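Local coordinates for Serine/threonine-protein kinase PknI (Mycobacterium tuberculosis, PDB 5XLM), which is a membrane-anchored serine/threonine kinase that slows mycobacterial growth inside the infected host and probably works as a dimer, its extracellular sensor domain being the part described here, at residues Trp65-Thr73 with Leu178-Ala188; Thr75-Met83 with Pro99-Trp109. All coordinates share one frame; numbering follows the deposited sequence.

Both contacts belong to the extracellular sensor domain, an all-beta unit, and their centres lie about 11 Å apart. Interaction 2 pairs strand 77-83 with strand 100-105; interaction 1 lays the C-terminal segment 178-188 over strand 62-72, the neighbour of 77-83 on its other side. Along the chain interaction 2 is nested within the loop that interaction 1 closes. Among the links between them are the disulfide between Cys72 SG and Cys77 SG (2.0 Å), a probable hydrogen bond from Ala67 N to Thr82 O (2.9 Å), and packing of Pro185 O on Ala80 CB (3.2 Å). The kinase active site is not in this domain.

Interaction 1: Trp65-Thr73 with Leu178-Ala188; sequences WWAFRTSCT and LPPAVTVPDPA
Ala67, Arg69 and Ser71, alternate residues of strand 62-72, face segment 178-188. The methyl of Ala67 sits in an apolar nest: Ala67 CB meets Val184 CG2 at 3.6 Å and Leu178 CD2 at 3.8 Å, with Pro179 CD and Val182 CG1 slightly farther. The other branch of Val184, CG1, leans on the carbonyl oxygen of Ala67 and on the CD of Arg69. Arg69 and Val184 run past each other in opposite directions; the valine carbonyl lies over one face of the guanidinium, Val184 O being 2.7 Å from Arg69 NH1 but at an angle too poor for a hydrogen bond, while Val184 CB is at the guanidinium edge. The arginine side chain bends at chi3 (-78°), and its guanidinium lies against the Val184 carbonyl. Arg69 CG rests 3.6 Å from Pro187 CD. Asp186 crosses Arg69 at about a right angle, and with Arg69 NE 4.0 Å from Asp186 OD2 the opposite charges stay beyond a salt bridge; Asp186 is poorly ordered, so this distance is approximate. Farther on, Ser71 OG touches Pro187 CG at 3.2 Å and the methyl of Ala188. Behind this shell, Asp186 OD1 accepts from Ala188 N (2.8 Å), an Asx turn, and a type I turn spans Pro179 to Val182. Strand 77-83 hydrogen-bonds to 62-72 through the backbones of Ala67 and Arg69. With no clear hydrogen bond across it, the contact combines apolar packing round Ala67 with polar but unbonded contacts of Arg69; any arginine-aspartate attraction is probably modest.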
ATOM      1  N   TRP A  65      -8.129  -5.332   1.894  1.00 28.48           N
ATOM      2  CA  TRP A  65      -8.110  -5.949   0.576  1.00 35.58           C
ATOM      3  C   TRP A  65      -8.249  -4.891  -0.506  1.00 32.26           C
ATOM      4  O   TRP A  65      -9.026  -3.940  -0.370  1.00 33.31           O
ATOM      5  CB  TRP A  65      -9.212  -7.003   0.445  1.00 33.83           C
ATOM      6  CG  TRP A  65      -8.834  -8.291   1.103  1.00 32.94           C
ATOM      7  CD1 TRP A  65      -8.318  -9.399   0.497  1.00 30.93           C
ATOM      8  CD2 TRP A  65      -8.910  -8.595   2.500  1.00 31.04           C
ATOM      9  NE1 TRP A  65      -8.083 -10.381   1.429  1.00 36.67           N
ATOM     10  CE2 TRP A  65      -8.435  -9.911   2.667  1.00 33.21           C
ATOM     11  CE3 TRP A  65      -9.341  -7.885   3.626  1.00 34.03           C
ATOM     12  CZ2 TRP A  65      -8.381 -10.533   3.911  1.00 42.54           C
ATOM     13  CZ3 TRP A  65      -9.284  -8.505   4.863  1.00 37.70           C
ATOM     14  CH2 TRP A  65      -8.807  -9.815   4.996  1.00 39.72           C
ATOM     15  N   TRP A  66      -7.486  -5.067  -1.583  1.00 31.61           N
ATOM     16  CA  TRP A  66      -7.380  -4.076  -2.640  1.00 30.40           C
ATOM     17  C   TRP A  66      -7.402  -4.767  -3.994  1.00 31.50           C
ATOM     18  O   TRP A  66      -6.956  -5.909  -4.135  1.00 31.20           O
ATOM     19  CB  TRP A  66      -6.096  -3.246  -2.494  1.00 32.05           C
ATOM     20  CG  TRP A  66      -5.972  -2.556  -1.169  1.00 26.46           C
ATOM     21  CD1 TRP A  66      -5.574  -3.113   0.013  1.00 27.13           C
ATOM     22  CD2 TRP A  66      -6.244  -1.179  -0.892  1.00 26.17           C
ATOM     23  NE1 TRP A  66      -5.587  -2.168   1.010  1.00 27.28           N
ATOM     24  CE2 TRP A  66      -5.992  -0.971   0.480  1.00 26.71           C
ATOM     25  CE3 TRP A  66      -6.675  -0.101  -1.671  1.00 28.92           C
ATOM     26  CZ2 TRP A  66      -6.160   0.270   1.089  1.00 27.01           C
ATOM     27  CZ3 TRP A  66      -6.839   1.132  -1.065  1.00 26.17           C
ATOM     28  CH2 TRP A  66      -6.582   1.308   0.302  1.00 32.18           C
ATOM     29  N   ALA A  67      -7.930  -4.061  -4.989  1.00 30.76           N
ATOM     30  CA  ALA A  67      -7.916  -4.513  -6.374  1.00 35.93           C
ATOM     31  C   ALA A  67      -6.860  -3.702  -7.116  1.00 25.56           C
ATOM     32  O   ALA A  67      -7.025  -2.495  -7.322  1.00 30.82           O
ATOM     33  CB  ALA A  67      -9.295  -4.358  -7.012  1.00 32.26           C
ATOM     34  N   PHE A  68      -5.772  -4.361  -7.500  1.00 26.64           N
ATOM     35  CA  PHE A  68      -4.640  -3.714  -8.148  1.00 25.96           C
ATOM     36  C   PHE A  68      -4.717  -3.883  -9.660  1.00 26.62           C
ATOM     37  O   PHE A  68      -5.093  -4.948 -10.160  1.00 26.61           O
ATOM     38  CB  PHE A  68      -3.315  -4.292  -7.641  1.00 26.52           C
ATOM     39  CG  PHE A  68      -2.760  -3.596  -6.430  1.00 26.42           C
ATOM     40  CD1 PHE A  68      -1.727  -2.680  -6.556  1.00 26.37           C
ATOM     41  CD2 PHE A  68      -3.256  -3.869  -5.164  1.00 26.51           C
ATOM     42  CE1 PHE A  68      -1.205  -2.043  -5.445  1.00 29.57           C
ATOM     43  CE2 PHE A  68      -2.737  -3.233  -4.049  1.00 28.69           C
ATOM     44  CZ  PHE A  68      -1.711  -2.320  -4.190  1.00 27.80           C
ATOM     45  N   ARG A  69      -4.352  -2.827 -10.383  1.00 25.84           N
ATOM     46  CA  ARG A  69      -4.126  -2.904 -11.819  1.00 30.82           C
ATOM     47  C   ARG A  69      -2.889  -2.078 -12.148  1.00 30.49           C
ATOM     48  O   ARG A  69      -2.639  -1.041 -11.525  1.00 28.65           O
ATOM     49  CB  ARG A  69      -5.350  -2.420 -12.616  1.00 41.52           C
ATOM     50  CG  ARG A  69      -5.376  -0.933 -12.891  1.00 55.84           C
ATOM     51  CD  ARG A  69      -6.747  -0.443 -13.330  1.00 66.01           C
ATOM     52  NE  ARG A  69      -7.058  -0.741 -14.725  1.00 74.40           N
ATOM     53  CZ  ARG A  69      -8.156  -1.374 -15.126  1.00 80.00           C
ATOM     54  NH1 ARG A  69      -9.057  -1.775 -14.238  1.00 80.61           N
ATOM     55  NH2 ARG A  69      -8.359  -1.599 -16.417  1.00 81.47           N
ATOM     56  N   THR A  70      -2.104  -2.553 -13.111  1.00 30.47           N
ATOM     57  CA  THR A  70      -0.822  -1.948 -13.443  1.00 30.39           C
ATOM     58  C   THR A  70      -0.765  -1.634 -14.930  1.00 31.51           C
ATOM     59  O   THR A  70      -1.215  -2.430 -15.759  1.00 33.81           O
ATOM     60  CB  THR A  70       0.343  -2.872 -13.052  1.00 27.96           C
ATOM     61  OG1 THR A  70       0.347  -3.065 -11.631  1.00 28.71           O
ATOM     62  CG2 THR A  70       1.679  -2.280 -13.477  1.00 36.54           C
ATOM     63  N   SER A  71      -0.223  -0.463 -15.260  1.00 32.08           N
ATOM     64  CA  SER A  71       0.030  -0.073 -16.641  1.00 36.25           C
ATOM     65  C   SER A  71       1.434   0.505 -16.735  1.00 37.39           C
ATOM     66  O   SER A  71       1.809   1.370 -15.937  1.00 31.88           O
ATOM     67  CB  SER A  71      -1.008   0.944 -17.133  1.00 44.54           C
ATOM     68  OG  SER A  71      -0.910   2.162 -16.419  1.00 61.31           O
ATOM     69  N   CYS A  72       2.209   0.020 -17.701  1.00 29.53           N
ATOM     70  CA  CYS A  72       3.603   0.404 -17.860  1.00 30.21           C
ATOM     71  C   CYS A  72       3.805   1.118 -19.187  1.00 32.51           C
ATOM     72  O   CYS A  72       3.291   0.685 -20.224  1.00 36.79           O
ATOM     73  CB  CYS A  72       4.530  -0.818 -17.796  1.00 31.15           C
ATOM     74  SG  CYS A  72       4.534  -1.745 -16.236  1.00 39.39           S
ATOM     75  N   THR A  73       4.550   2.217 -19.144  1.00 31.22           N
ATOM     76  CA  THR A  73       5.075   2.860 -20.339  1.00 38.18           C
ATOM     77  C   THR A  73       6.465   2.277 -20.571  1.00 39.75           C
ATOM     78  O   THR A  73       6.925   1.469 -19.755  1.00 40.35           O
ATOM     79  CB  THR A  73       5.112   4.380 -20.164  1.00 33.55           C
ATOM     80  OG1 THR A  73       6.172   4.730 -19.266  1.00 36.86           O
ATOM     81  CG2 THR A  73       3.787   4.881 -19.607  1.00 34.55           C
ATOM     82  N   LEU A 178      -8.732 -10.298 -10.240  1.00 47.72           N
ATOM     83  CA  LEU A 178      -9.532  -9.148  -9.861  1.00 46.68           C
ATOM     84  C   LEU A 178     -10.980  -9.563  -9.613  1.00 57.19           C
ATOM     85  O   LEU A 178     -11.437 -10.592 -10.116  1.00 56.60           O
ATOM     86  CB  LEU A 178      -9.483  -8.082 -10.954  1.00 43.23           C
ATOM     87  CG  LEU A 178      -8.182  -7.305 -11.144  1.00 47.63           C
ATOM     88  CD1 LEU A 178      -8.230  -6.528 -12.445  1.00 44.22           C
ATOM     89  CD2 LEU A 178      -7.955  -6.367  -9.969  1.00 45.27           C
ATOM     90  N   PRO A 179     -11.718  -8.781  -8.831  1.00 63.72           N
ATOM     91  CA  PRO A 179     -13.168  -8.971  -8.752  1.00 65.65           C
ATOM     92  C   PRO A 179     -13.833  -8.445 -10.009  1.00 72.90           C
ATOM     93  O   PRO A 179     -13.825  -7.230 -10.263  1.00 74.38           O
ATOM     94  CB  PRO A 179     -13.576  -8.145  -7.520  1.00 60.42           C
ATOM     95  CG  PRO A 179     -12.294  -7.787  -6.825  1.00 61.86           C
ATOM     96  CD  PRO A 179     -11.246  -7.755  -7.888  1.00 63.30           C
ATOM     97  N   PRO A 180     -14.422  -9.325 -10.826  1.00 79.09           N
ATOM     98  CA  PRO A 180     -15.000  -8.875 -12.106  1.00 75.02           C
ATOM     99  C   PRO A 180     -16.108  -7.844 -11.958  1.00 67.55           C
ATOM    100  O   PRO A 180     -16.520  -7.258 -12.965  1.00 68.07           O
ATOM    101  CB  PRO A 180     -15.532 -10.174 -12.726  1.00 78.39           C
ATOM    102  CG  PRO A 180     -14.767 -11.269 -12.042  1.00 80.27           C
ATOM    103  CD  PRO A 180     -14.537 -10.782 -10.647  1.00 79.83           C
ATOM    104  N   ALA A 181     -16.595  -7.600 -10.741  1.00 72.07           N
ATOM    105  CA  ALA A 181     -17.613  -6.580 -10.536  1.00 78.39           C
ATOM    106  C   ALA A 181     -17.011  -5.192 -10.367  1.00 79.08           C
ATOM    107  O   ALA A 181     -17.627  -4.202 -10.779  1.00 84.65           O
ATOM    108  CB  ALA A 181     -18.475  -6.931  -9.324  1.00 83.58           C
ATOM    109  N   VAL A 182     -15.820  -5.091  -9.781  1.00 77.33           N
ATOM    110  CA  VAL A 182     -15.245  -3.790  -9.456  1.00 79.56           C
ATOM    111  C   VAL A 182     -14.527  -3.221 -10.673  1.00 83.67           C
ATOM    112  O   VAL A 182     -14.025  -3.954 -11.532  1.00 87.43           O
ATOM    113  CB  VAL A 182     -14.301  -3.896  -8.238  1.00 76.99           C
ATOM    114  CG1 VAL A 182     -12.969  -4.528  -8.631  1.00 73.46           C
ATOM    115  CG2 VAL A 182     -14.089  -2.528  -7.599  1.00 75.94           C
ATOM    116  N   THR A 183     -14.498  -1.892 -10.757  1.00 77.70           N
ATOM    117  CA  THR A 183     -13.766  -1.175 -11.797  1.00 71.60           C
ATOM    118  C   THR A 183     -12.591  -0.467 -11.137  1.00 64.47           C
ATOM    119  O   THR A 183     -12.783   0.477 -10.363  1.00 65.38           O
ATOM    120  CB  THR A 183     -14.663  -0.177 -12.530  1.00 71.55           C
ATOM    121  OG1 THR A 183     -14.946   0.938 -11.675  1.00 70.30           O
ATOM    122  CG2 THR A 183     -15.973  -0.832 -12.946  1.00 66.86           C
ATOM    123  N   VAL A 184     -11.378  -0.924 -11.433  1.00 60.61           N
ATOM    124  CA  VAL A 184     -10.179  -0.271 -10.920  1.00 56.53           C
ATOM    125  C   VAL A 184      -9.802   0.836 -11.896  1.00 55.50           C
ATOM    126  O   VAL A 184      -9.720   0.586 -13.107  1.00 58.30           O
ATOM    127  CB  VAL A 184      -9.026  -1.269 -10.730  1.00 54.96           C
ATOM    128  CG1 VAL A 184      -7.915  -0.648  -9.891  1.00 54.09           C
ATOM    129  CG2 VAL A 184      -9.529  -2.554 -10.097  1.00 58.19           C
ATOM    130  N   PRO A 185      -9.585   2.067 -11.432  1.00 54.04           N
ATOM    131  CA  PRO A 185      -9.217   3.152 -12.355  1.00 54.14           C
ATOM    132  C   PRO A 185      -7.838   2.905 -12.951  1.00 61.87           C
ATOM    133  O   PRO A 185      -6.854   2.757 -12.226  1.00 58.63           O
ATOM    134  CB  PRO A 185      -9.236   4.399 -11.463  1.00 52.75           C
ATOM    135  CG  PRO A 185      -9.018   3.876 -10.081  1.00 53.52           C
ATOM    136  CD  PRO A 185      -9.696   2.537 -10.040  1.00 56.76           C
ATOM    137  N   ASP A 186      -7.778   2.848 -14.277  1.00 72.33           N
ATOM    138  CA  ASP A 186      -6.518   2.638 -14.977  1.00 76.10           C
ATOM    139  C   ASP A 186      -5.562   3.777 -14.648  1.00 63.80           C
ATOM    140  O   ASP A 186      -5.899   4.946 -14.892  1.00 72.45           O
ATOM    141  CB  ASP A 186      -6.754   2.548 -16.484  1.00 90.65           C
ATOM    142  CG  ASP A 186      -5.564   1.972 -17.237  1.00 98.27           C
ATOM    143  OD1 ASP A 186      -4.418   2.399 -16.984  1.00 99.56           O
ATOM    144  OD2 ASP A 186      -5.777   1.084 -18.091  1.00102.40           O
ATOM    145  N   PRO A 187      -4.381   3.496 -14.091  1.00 50.88           N
ATOM    146  CA  PRO A 187      -3.452   4.590 -13.764  1.00 52.65           C
ATOM    147  C   PRO A 187      -2.981   5.351 -14.983  1.00 60.60           C
ATOM    148  O   PRO A 187      -2.573   6.510 -14.847  1.00 68.64           O
ATOM    149  CB  PRO A 187      -2.291   3.873 -13.063  1.00 47.79           C
ATOM    150  CG  PRO A 187      -2.363   2.457 -13.568  1.00 44.42           C
ATOM    151  CD  PRO A 187      -3.821   2.170 -13.776  1.00 44.59           C
ATOM    152  N   ALA A 188      -3.037   4.749 -16.166  1.00 63.20           N
ATOM    153  CA  ALA A 188      -2.729   5.437 -17.418  1.00 72.08           C
ATOM    154  C   ALA A 188      -3.951   6.161 -17.971  1.00 82.95           C
ATOM    155  O   ALA A 188      -4.269   6.054 -19.157  1.00 89.04           O
ATOM    156  CB  ALA A 188      -2.192   4.436 -18.430  1.00 69.03           C
TER

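Interaction 2: Thr75-Met83 with Pro99-Trp109; sequences TECLAAATM and PFLMQFGEGQW
Trp109 brings the benzo end of its indole to strand 77-83: Trp109 CZ3 lies 3.7 Å from Ala79 CB, obliquely to the ring, and CH2 reaches Cys77 CB. Met102 O is at the indole edge, in its plane, and Phe104 CD1 lies over one face, displaced toward the rim. The Phe104 ring in turn has Gln108 N above one face and Trp109 CG at its edge. At the other end of the strand pair, a chi1 of 77°, with CG between the backbone N and the carbonyl carbon, brings Phe100 CE1 within 3.5 Å of Ala81 CB, again obliquely; Trp66 meets this phenyl edge-to-face. The other side of the sheet carries Leu78, whose CD2 packs 3.6 Å from Gln103 CB, the two chains lying side by side and pointing the same way, and Ala80 CB against Leu101 CD2. Gln103 stretches out fully extended, so that its NE2 comes 3.2 Å from Glu76 OE1, though the angle is too poor for a hydrogen bond; carboxylate and amide are turned 36° apart. Five backbone bonds join the strands. In the hydrogen-bonded pair Ala79-Met102, Ala79 N to Met102 O and Met102 N to Ala79 O are both 2.7 Å. Ala81 and Phe100 form another such pair, and Phe104 N gives a nearly straight bond (171°) to Cys77 O. Leu78-Gln103 and Ala80-Leu101 are non-hydrogen-bonded pairs. This is regular antiparallel beta-sheet, with 100-105 leading through a two-residue type I' beta-hairpin, Glu106 and Gly107 at its tip, into strand 108-117 of the sensor domain's antiparallel sheet.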
ATOM      1  N   THR A  75       9.117   3.578 -19.909  1.00 47.60           N
ATOM      2  CA  THR A  75       9.999   4.105 -18.876  1.00 48.91           C
ATOM      3  C   THR A  75       9.531   3.842 -17.452  1.00 40.48           C
ATOM      4  O   THR A  75      10.374   3.654 -16.572  1.00 43.76           O
ATOM      5  CB  THR A  75      10.189   5.618 -19.062  1.00 47.64           C
ATOM      6  OG1 THR A  75       8.912   6.250 -19.220  1.00 50.48           O
ATOM      7  CG2 THR A  75      11.047   5.900 -20.289  1.00 51.26           C
ATOM      8  N   GLU A  76       8.223   3.821 -17.193  1.00 35.89           N
ATOM      9  CA  GLU A  76       7.719   3.707 -15.831  1.00 36.63           C
ATOM     10  C   GLU A  76       6.589   2.690 -15.758  1.00 30.77           C
ATOM     11  O   GLU A  76       5.894   2.436 -16.745  1.00 34.53           O
ATOM     12  CB  GLU A  76       7.218   5.058 -15.302  1.00 41.86           C
ATOM     13  CG  GLU A  76       8.286   6.135 -15.214  1.00 67.04           C
ATOM     14  CD  GLU A  76       7.741   7.450 -14.684  1.00 80.35           C
ATOM     15  OE1 GLU A  76       6.531   7.508 -14.371  1.00 80.05           O
ATOM     16  OE2 GLU A  76       8.520   8.423 -14.580  1.00 81.18           O
ATOM     17  N   CYS A  77       6.412   2.115 -14.571  1.00 31.27           N
ATOM     18  CA  CYS A  77       5.278   1.256 -14.259  1.00 33.85           C
ATOM     19  C   CYS A  77       4.503   1.862 -13.097  1.00 36.04           C
ATOM     20  O   CYS A  77       5.082   2.159 -12.046  1.00 33.70           O
ATOM     21  CB  CYS A  77       5.727  -0.165 -13.907  1.00 40.51           C
ATOM     22  SG  CYS A  77       6.254  -1.190 -15.300  1.00 45.18           S
ATOM     23  N   LEU A  78       3.201   2.048 -13.290  1.00 38.69           N
ATOM     24  CA  LEU A  78       2.321   2.588 -12.266  1.00 34.50           C
ATOM     25  C   LEU A  78       1.269   1.557 -11.893  1.00 37.35           C
ATOM     26  O   LEU A  78       0.839   0.754 -12.726  1.00 34.41           O
ATOM     27  CB  LEU A  78       1.631   3.870 -12.740  1.00 35.13           C
ATOM     28  CG  LEU A  78       2.527   5.042 -13.131  1.00 38.89           C
ATOM     29  CD1 LEU A  78       1.676   6.191 -13.641  1.00 42.95           C
ATOM     30  CD2 LEU A  78       3.373   5.482 -11.952  1.00 34.80           C
ATOM     31  N   ALA A  79       0.848   1.593 -10.632  1.00 29.84           N
ATOM     32  CA  ALA A  79      -0.172   0.691 -10.124  1.00 29.54           C
ATOM     33  C   ALA A  79      -1.212   1.504  -9.374  1.00 29.83           C
ATOM     34  O   ALA A  79      -0.865   2.364  -8.558  1.00 37.81           O
ATOM     35  CB  ALA A  79       0.437  -0.374  -9.206  1.00 30.07           C
ATOM     36  N   ALA A  80      -2.480   1.240  -9.661  1.00 29.66           N
ATOM     37  CA  ALA A  80      -3.595   1.857  -8.965  1.00 30.09           C
ATOM     38  C   ALA A  80      -4.333   0.793  -8.170  1.00 29.90           C
ATOM     39  O   ALA A  80      -4.518  -0.331  -8.645  1.00 31.86           O
ATOM     40  CB  ALA A  80      -4.548   2.537  -9.947  1.00 31.78           C
ATOM     41  N   ALA A  81      -4.745   1.145  -6.958  1.00 30.25           N
ATOM     42  CA  ALA A  81      -5.406   0.200  -6.070  1.00 30.37           C
ATOM     43  C   ALA A  81      -6.668   0.829  -5.501  1.00 30.71           C
ATOM     44  O   ALA A  81      -6.612   1.912  -4.906  1.00 31.29           O
ATOM     45  CB  ALA A  81      -4.475  -0.235  -4.934  1.00 31.04           C
ATOM     46  N   THR A  82      -7.800   0.153  -5.686  1.00 30.81           N
ATOM     47  CA  THR A  82      -9.062   0.576  -5.098  1.00 36.52           C
ATOM     48  C   THR A  82      -9.428  -0.386  -3.977  1.00 37.15           C
ATOM     49  O   THR A  82      -9.250  -1.600  -4.107  1.00 31.75           O
ATOM     50  CB  THR A  82     -10.177   0.657  -6.146  1.00 44.65           C
ATOM     51  OG1 THR A  82     -11.410   1.024  -5.501  1.00 60.18           O
ATOM     52  CG2 THR A  82     -10.352  -0.671  -6.874  1.00 43.71           C
ATOM     53  N   MET A  83      -9.921   0.165  -2.873  1.00 31.92           N
ATOM     54  CA  MET A  83     -10.162  -0.634  -1.679  1.00 32.47           C
ATOM     55  C   MET A  83     -11.424  -1.473  -1.827  1.00 36.43           C
ATOM     56  O   MET A  83     -12.454  -0.999  -2.314  1.00 36.49           O
ATOM     57  CB  MET A  83     -10.277   0.267  -0.452  1.00 34.65           C
ATOM     58  CG  MET A  83     -10.166  -0.468   0.868  1.00 40.50           C
ATOM     59  SD  MET A  83     -10.151   0.668   2.268  1.00 50.01           S
ATOM     60  CE  MET A  83      -9.852  -0.453   3.631  1.00 56.77           C
ATOM     61  N   PRO A  99      -8.770   5.846  -4.711  1.00 55.86           N
ATOM     62  CA  PRO A  99      -7.668   4.928  -5.008  1.00 51.09           C
ATOM     63  C   PRO A  99      -6.320   5.605  -4.826  1.00 46.80           C
ATOM     64  O   PRO A  99      -6.154   6.796  -5.098  1.00 56.44           O
ATOM     65  CB  PRO A  99      -7.909   4.556  -6.475  1.00 52.79           C
ATOM     66  CG  PRO A  99      -8.602   5.759  -7.041  1.00 55.62           C
ATOM     67  CD  PRO A  99      -9.479   6.280  -5.929  1.00 58.50           C
ATOM     68  N   PHE A 100      -5.348   4.831  -4.355  1.00 40.64           N
ATOM     69  CA  PHE A 100      -3.982   5.314  -4.220  1.00 38.98           C
ATOM     70  C   PHE A 100      -3.109   4.682  -5.296  1.00 30.97           C
ATOM     71  O   PHE A 100      -3.400   3.598  -5.809  1.00 32.71           O
ATOM     72  CB  PHE A 100      -3.420   5.034  -2.817  1.00 34.87           C
ATOM     73  CG  PHE A 100      -2.995   3.606  -2.588  1.00 37.15           C
ATOM     74  CD1 PHE A 100      -3.910   2.654  -2.168  1.00 33.53           C
ATOM     75  CD2 PHE A 100      -1.673   3.227  -2.757  1.00 35.86           C
ATOM     76  CE1 PHE A 100      -3.516   1.346  -1.942  1.00 34.82           C
ATOM     77  CE2 PHE A 100      -1.277   1.920  -2.538  1.00 32.77           C
ATOM     78  CZ  PHE A 100      -2.199   0.980  -2.129  1.00 38.60           C
ATOM     79  N   LEU A 101      -2.036   5.384  -5.641  1.00 31.34           N
ATOM     80  CA  LEU A 101      -1.183   5.013  -6.759  1.00 28.71           C
ATOM     81  C   LEU A 101       0.198   4.626  -6.255  1.00 32.23           C
ATOM     82  O   LEU A 101       0.698   5.199  -5.283  1.00 31.16           O
ATOM     83  CB  LEU A 101      -1.071   6.167  -7.761  1.00 37.67           C
ATOM     84  CG  LEU A 101      -2.385   6.885  -8.083  1.00 52.00           C
ATOM     85  CD1 LEU A 101      -2.146   8.084  -8.987  1.00 57.39           C
ATOM     86  CD2 LEU A 101      -3.387   5.926  -8.717  1.00 48.68           C
ATOM     87  N   MET A 102       0.813   3.651  -6.920  1.00 25.46           N
ATOM     88  CA  MET A 102       2.182   3.255  -6.625  1.00 34.67           C
ATOM     89  C   MET A 102       3.007   3.288  -7.902  1.00 23.04           C
ATOM     90  O   MET A 102       2.525   2.917  -8.977  1.00 32.75           O
ATOM     91  CB  MET A 102       2.252   1.862  -5.993  1.00 23.43           C
ATOM     92  CG  MET A 102       1.379   1.694  -4.769  1.00 24.65           C
ATOM     93  SD  MET A 102       1.753   0.202  -3.832  1.00 24.49           S
ATOM     94  CE  MET A 102       3.261   0.697  -3.001  1.00 28.47           C
ATOM     95  N   GLN A 103       4.249   3.742  -7.776  1.00 23.03           N
ATOM     96  CA  GLN A 103       5.189   3.808  -8.884  1.00 23.32           C
ATOM     97  C   GLN A 103       6.381   2.920  -8.564  1.00 20.46           C
ATOM     98  O   GLN A 103       6.954   3.015  -7.473  1.00 20.85           O
ATOM     99  CB  GLN A 103       5.645   5.249  -9.131  1.00 24.16           C
ATOM    100  CG  GLN A 103       6.635   5.407 -10.269  1.00 35.95           C
ATOM    101  CD  GLN A 103       6.913   6.863 -10.596  1.00 49.03           C
ATOM    102  OE1 GLN A 103       6.304   7.769 -10.022  1.00 55.74           O
ATOM    103  NE2 GLN A 103       7.835   7.094 -11.523  1.00 49.12           N
ATOM    104  N   PHE A 104       6.744   2.048  -9.501  1.00 19.34           N
ATOM    105  CA  PHE A 104       7.903   1.190  -9.304  1.00 23.73           C
ATOM    106  C   PHE A 104       9.172   1.944  -9.670  1.00 24.58           C
ATOM    107  O   PHE A 104       9.264   2.549 -10.743  1.00 24.35           O
ATOM    108  CB  PHE A 104       7.797  -0.089 -10.130  1.00 19.23           C
ATOM    109  CG  PHE A 104       8.781  -1.152  -9.720  1.00 23.81           C
ATOM    110  CD1 PHE A 104       8.482  -2.026  -8.690  1.00 26.13           C
ATOM    111  CD2 PHE A 104      10.011  -1.267 -10.352  1.00 29.22           C
ATOM    112  CE1 PHE A 104       9.383  -3.002  -8.299  1.00 31.51           C
ATOM    113  CE2 PHE A 104      10.919  -2.243  -9.968  1.00 25.85           C
ATOM    114  CZ  PHE A 104      10.604  -3.112  -8.938  1.00 23.87           C
ATOM    115  N   GLY A 105      10.147   1.908  -8.769  1.00 22.40           N
ATOM    116  CA  GLY A 105      11.410   2.588  -8.964  1.00 19.42           C
ATOM    117  C   GLY A 105      12.398   2.200  -7.887  1.00 24.96           C
ATOM    118  O   GLY A 105      12.016   2.025  -6.726  1.00 21.98           O
ATOM    119  N   GLU A 106      13.667   2.050  -8.268  1.00 24.56           N
ATOM    120  CA  GLU A 106      14.725   1.621  -7.353  1.00 26.80           C
ATOM    121  C   GLU A 106      14.401   0.261  -6.737  1.00 18.74           C
ATOM    122  O   GLU A 106      14.712  -0.011  -5.574  1.00 21.44           O
ATOM    123  CB  GLU A 106      14.985   2.670  -6.267  1.00 30.42           C
ATOM    124  CG  GLU A 106      15.608   3.965  -6.772  1.00 38.00           C
ATOM    125  CD  GLU A 106      14.639   4.814  -7.573  1.00 44.54           C
ATOM    126  OE1 GLU A 106      14.837   4.958  -8.799  1.00 43.95           O
ATOM    127  OE2 GLU A 106      13.669   5.328  -6.975  1.00 44.81           O
ATOM    128  N   GLY A 107      13.761  -0.599  -7.525  1.00 18.99           N
ATOM    129  CA  GLY A 107      13.475  -1.951  -7.094  1.00 14.27           C
ATOM    130  C   GLY A 107      12.344  -2.101  -6.103  1.00 23.28           C
ATOM    131  O   GLY A 107      12.292  -3.114  -5.399  1.00 24.31           O
ATOM    132  N   GLN A 108      11.429  -1.137  -6.026  1.00 19.89           N
ATOM    133  CA  GLN A 108      10.320  -1.229  -5.088  1.00 20.70           C
ATOM    134  C   GLN A 108       9.137  -0.434  -5.617  1.00 17.49           C
ATOM    135  O   GLN A 108       9.302   0.505  -6.401  1.00 15.12           O
ATOM    136  CB  GLN A 108      10.705  -0.708  -3.699  1.00 13.68           C
ATOM    137  CG  GLN A 108      10.880   0.806  -3.639  1.00 21.94           C
ATOM    138  CD  GLN A 108      11.142   1.311  -2.232  1.00 15.13           C
ATOM    139  OE1 GLN A 108      11.232   0.529  -1.288  1.00 22.69           O
ATOM    140  NE2 GLN A 108      11.266   2.624  -2.087  1.00 16.09           N
ATOM    141  N   TRP A 109       7.941  -0.828  -5.183  1.00 17.62           N
ATOM    142  CA  TRP A 109       6.735  -0.036  -5.386  1.00 14.85           C
ATOM    143  C   TRP A 109       6.601   0.953  -4.238  1.00 16.77           C
ATOM    144  O   TRP A 109       6.753   0.579  -3.071  1.00 14.87           O
ATOM    145  CB  TRP A 109       5.494  -0.926  -5.447  1.00 19.58           C
ATOM    146  CG  TRP A 109       5.472  -1.884  -6.587  1.00 18.65           C
ATOM    147  CD1 TRP A 109       5.905  -3.178  -6.577  1.00 15.10           C
ATOM    148  CD2 TRP A 109       4.982  -1.633  -7.909  1.00 16.37           C
ATOM    149  NE1 TRP A 109       5.718  -3.749  -7.813  1.00 20.97           N
ATOM    150  CE2 TRP A 109       5.152  -2.822  -8.649  1.00 22.82           C
ATOM    151  CE3 TRP A 109       4.415  -0.521  -8.540  1.00 17.65           C
ATOM    152  CZ2 TRP A 109       4.777  -2.929  -9.987  1.00 17.82           C
ATOM    153  CZ3 TRP A 109       4.045  -0.629  -9.871  1.00 21.46           C
ATOM    154  CH2 TRP A 109       4.228  -1.825 -10.580  1.00 21.86           C
TER